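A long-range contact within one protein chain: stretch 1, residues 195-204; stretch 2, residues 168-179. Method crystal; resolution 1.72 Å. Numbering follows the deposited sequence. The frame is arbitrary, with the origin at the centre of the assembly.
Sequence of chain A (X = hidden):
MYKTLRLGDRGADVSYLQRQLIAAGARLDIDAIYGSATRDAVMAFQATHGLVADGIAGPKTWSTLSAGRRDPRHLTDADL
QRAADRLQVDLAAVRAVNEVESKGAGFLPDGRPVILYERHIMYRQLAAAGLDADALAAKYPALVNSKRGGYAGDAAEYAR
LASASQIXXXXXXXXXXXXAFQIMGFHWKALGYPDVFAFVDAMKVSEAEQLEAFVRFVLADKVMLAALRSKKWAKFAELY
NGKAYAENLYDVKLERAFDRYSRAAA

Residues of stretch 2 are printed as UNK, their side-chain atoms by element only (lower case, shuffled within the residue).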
# COMPACT_ATOMS: atom_id res chain seq x y z
N ASP A 195 19.45 -10.17 -4.42
CA ASP A 195 19.33 -9.98 -5.89
C ASP A 195 17.86 -9.61 -6.18
O ASP A 195 17.03 -9.64 -5.25
CB ASP A 195 19.74 -11.24 -6.66
CG ASP A 195 19.10 -12.48 -6.11
OD1 ASP A 195 17.87 -12.63 -6.20
OD2 ASP A 195 19.82 -13.30 -5.53
N VAL A 196 17.55 -9.30 -7.42
CA VAL A 196 16.17 -8.89 -7.77
C VAL A 196 15.18 -10.06 -7.60
O VAL A 196 14.03 -9.85 -7.24
CB VAL A 196 16.07 -8.27 -9.17
CG1 VAL A 196 16.22 -9.31 -10.27
CG2 VAL A 196 14.75 -7.48 -9.32
N PHE A 197 15.63 -11.29 -7.83
CA PHE A 197 14.75 -12.45 -7.67
C PHE A 197 14.35 -12.66 -6.24
O PHE A 197 13.20 -12.98 -5.97
CB PHE A 197 15.41 -13.71 -8.29
CG PHE A 197 15.74 -13.52 -9.73
CD1 PHE A 197 17.02 -13.11 -10.13
CD2 PHE A 197 14.77 -13.66 -10.70
CE1 PHE A 197 17.31 -12.88 -11.45
CE2 PHE A 197 15.06 -13.44 -12.03
CZ PHE A 197 16.33 -13.03 -12.41
N ALA A 198 15.27 -12.44 -5.31
CA ALA A 198 14.96 -12.57 -3.89
C ALA A 198 14.00 -11.45 -3.44
O ALA A 198 13.14 -11.68 -2.60
CB ALA A 198 16.22 -12.55 -3.03
N PHE A 199 14.20 -10.26 -3.98
CA PHE A 199 13.30 -9.14 -3.72
C PHE A 199 11.86 -9.50 -4.13
O PHE A 199 10.90 -9.38 -3.34
CB PHE A 199 13.76 -7.88 -4.44
CG PHE A 199 12.80 -6.76 -4.37
CD1 PHE A 199 12.73 -5.98 -3.23
CD2 PHE A 199 11.95 -6.49 -5.44
CE1 PHE A 199 11.82 -4.92 -3.16
CE2 PHE A 199 11.06 -5.43 -5.36
CZ PHE A 199 11.00 -4.65 -4.22
N VAL A 200 11.73 -9.98 -5.36
CA VAL A 200 10.43 -10.36 -5.88
C VAL A 200 9.82 -11.50 -5.07
O VAL A 200 8.63 -11.47 -4.76
CB VAL A 200 10.50 -10.62 -7.40
CG1 VAL A 200 9.20 -11.24 -7.94
CG2 VAL A 200 10.79 -9.33 -8.14
N ASP A 201 10.61 -12.52 -4.74
CA ASP A 201 10.14 -13.60 -3.89
C ASP A 201 9.57 -13.07 -2.58
O ASP A 201 8.55 -13.54 -2.12
CB ASP A 201 11.24 -14.62 -3.58
CG ASP A 201 11.63 -15.47 -4.80
OD1 ASP A 201 10.85 -15.62 -5.75
OD2 ASP A 201 12.72 -16.06 -4.76
N ALA A 202 10.24 -12.07 -1.98
CA ALA A 202 9.73 -11.49 -0.74
C ALA A 202 8.39 -10.79 -0.99
O ALA A 202 7.44 -10.89 -0.18
CB ALA A 202 10.73 -10.51 -0.17
N MET A 203 8.30 -10.07 -2.11
CA MET A 203 7.07 -9.35 -2.43
C MET A 203 5.90 -10.34 -2.57
O MET A 203 4.76 -9.99 -2.34
CB MET A 203 7.19 -8.54 -3.70
CG MET A 203 8.28 -7.46 -3.71
SD MET A 203 8.01 -6.23 -2.41
CE MET A 203 9.08 -6.79 -1.15
N LYS A 204 6.19 -11.55 -3.02
CA LYS A 204 5.15 -12.59 -3.16
C LYS A 204 4.67 -13.23 -1.86
O LYS A 204 3.61 -13.87 -1.87
CB LYS A 204 5.69 -13.66 -4.11
CG LYS A 204 5.88 -13.22 -5.54
CD LYS A 204 6.55 -14.33 -6.36
CE LYS A 204 6.47 -13.97 -7.84
NZ LYS A 204 7.27 -14.93 -8.62
N UNK A 168 14.70 -9.95 -20.97
CA UNK A 168 15.66 -10.09 -19.90
C UNK A 168 14.93 -10.17 -18.57
O UNK A 168 14.26 -9.22 -18.20
o UNK A 168 17.28 -8.86 -18.62
c UNK A 168 16.62 -8.89 -19.87
N UNK A 169 15.08 -11.30 -17.89
CA UNK A 169 14.34 -11.60 -16.67
C UNK A 169 14.64 -10.64 -15.56
O UNK A 169 13.73 -10.05 -14.99
N UNK A 170 15.94 -10.41 -15.30
CA UNK A 170 16.34 -9.49 -14.25
C UNK A 170 15.89 -8.07 -14.53
O UNK A 170 15.34 -7.39 -13.64
c UNK A 170 17.85 -9.54 -14.02
N UNK A 171 16.12 -7.60 -15.76
CA UNK A 171 15.75 -6.24 -16.14
C UNK A 171 14.25 -5.98 -16.03
O UNK A 171 13.81 -4.91 -15.55
s UNK A 171 18.03 -5.64 -17.59
c UNK A 171 16.23 -5.92 -17.55
N UNK A 172 13.46 -6.96 -16.46
CA UNK A 172 12.00 -6.82 -16.42
C UNK A 172 11.50 -6.66 -14.98
O UNK A 172 10.63 -5.83 -14.74
c UNK A 172 11.31 -8.02 -17.08
N UNK A 173 12.05 -7.44 -14.05
CA UNK A 173 11.66 -7.36 -12.63
C UNK A 173 12.10 -6.04 -12.05
O UNK A 173 11.36 -5.42 -11.28
c UNK A 173 12.23 -8.51 -11.83
c UNK A 173 10.32 -10.20 -12.17
c UNK A 173 11.81 -9.94 -12.27
c UNK A 173 12.59 -10.97 -11.48
N UNK A 174 13.29 -5.60 -12.43
CA UNK A 174 13.79 -4.26 -12.04
C UNK A 174 12.93 -3.09 -12.54
O UNK A 174 12.81 -2.06 -11.85
c UNK A 174 15.26 -4.10 -12.51
c UNK A 174 17.67 -4.81 -12.17
c UNK A 174 16.22 -4.95 -11.70
o UNK A 174 17.88 -4.28 -13.28
o UNK A 174 18.55 -5.19 -11.40
N UNK A 175 12.30 -3.25 -13.71
CA UNK A 175 11.45 -2.27 -14.33
C UNK A 175 9.98 -2.41 -13.91
O UNK A 175 9.10 -1.81 -14.55
c UNK A 175 11.52 -2.43 -15.83
N UNK A 176 9.72 -3.14 -12.84
CA UNK A 176 8.35 -3.33 -12.36
C UNK A 176 8.25 -2.82 -10.93
O UNK A 176 9.19 -2.99 -10.15
o UNK A 176 8.07 -5.18 -13.84
c UNK A 176 7.97 -4.81 -12.47
c UNK A 176 6.54 -5.05 -11.98
N UNK A 177 7.12 -2.21 -10.59
CA UNK A 177 6.83 -1.87 -9.18
C UNK A 177 6.02 -2.94 -8.49
O UNK A 177 5.08 -3.49 -9.09
c UNK A 177 6.11 -0.53 -9.09
o UNK A 177 4.99 -0.48 -9.96
N UNK A 178 6.29 -3.19 -7.22
CA UNK A 178 5.76 -4.36 -6.52
C UNK A 178 5.07 -4.03 -5.25
O UNK A 178 5.55 -3.25 -4.44
c UNK A 178 7.17 -9.06 -9.87
c UNK A 178 8.08 -8.07 -10.12
c UNK A 178 6.92 -5.28 -6.17
c UNK A 178 8.58 -5.17 -8.11
c UNK A 178 6.37 -8.01 -7.85
c UNK A 178 7.28 -6.98 -8.07
c UNK A 178 8.10 -7.02 -9.22
n UNK A 178 8.90 -5.90 -9.20
c UNK A 178 7.59 -5.78 -7.39
c UNK A 178 6.33 -9.04 -8.75
N UNK A 179 3.91 -4.67 -5.06
CA UNK A 179 3.22 -4.72 -3.79
C UNK A 179 2.51 -3.43 -3.43
O UNK A 179 2.32 -2.54 -4.27

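Position 168 carries one carbon and then one oxygen, too far from stretch 1 to touch it. The oxygen accepts a weak bond from the backbone N of position 171, capping the helix that starts next: Ser168.

Position 169 has no side-chain atoms, and its backbone C lies 4.3 Å from Phe197 CZ. That makes it Gly169, although a CB would have room here, so this contact does not demand its absence.

Position 170 has a single carbon, a CB 4.1 Å from both Val196 CG1 and Phe197 CZ; it is Ala170. The CA atoms of Ala170 and Val196 are 6.5 Å apart.

At 171, one carbon is followed by a sulfur, with CA-to-CB pointing away from stretch 1: Cys171. Position 172 has one carbon, out of reach: Ala172.

Position 173 shows four carbons forked at the second, with its CA-to-CB bond toward stretch 1. Its CB sits 3.7 Å from Val196 CG2 and 4.0 Å from Val200 CG2, while one branch tip reaches the Phe197 ring. This is Leu173, with CD1 3.5 Å from Phe197 CE2.

Position 174 has three carbons, the last bearing two oxygens, and its second carbon lies 3.8 Å from Val196 CG2: Glu174. Its carboxylate oxygens are hydrogen-bonded elsewhere in the structure.

Position 175, one carbon and no contact, is Ala175, the first residue to leave helical geometry. At 176 a carbon carries an oxygen and a carbon: Thr176, whose OG1 donates to Ala172 O at 2.8 Å. Position 177 has one carbon then one oxygen, and its CA-to-CB bond points away: Ser177.

Position 178 holds one carbon and fused five- and six-membered rings with eight carbons and a nitrogen. Val200 lies over a ring face, the edge of Phe199 meets the face of the ring system at 88° between planes, and the CB is 3.6 Å from Met203 CG. This is Trp178; its CH2 lies 3.5 Å from Val200 CG1, and its CD1 is 3.7 Å from Phe199 CE2.

Position 179 has no side chain and a positive phi, which by itself favours glycine: Gly179.

The contact uses no hydrogen bonds between the stretches; it is apolar packing that buries 476 Å². Val196 and Val200, one helical turn apart, both point toward stretch 2 and both meet Leu173, where the helices cross at 48°. Trp178 then extends the packing along the helix to Met203. Its NE1 donates to Leu173 O at 3.3 Å, a local bond that satisfies the indole nitrogen and ties the ring to its own stretch.

Stretch 2, residues 168-179: SGACALEATSWG
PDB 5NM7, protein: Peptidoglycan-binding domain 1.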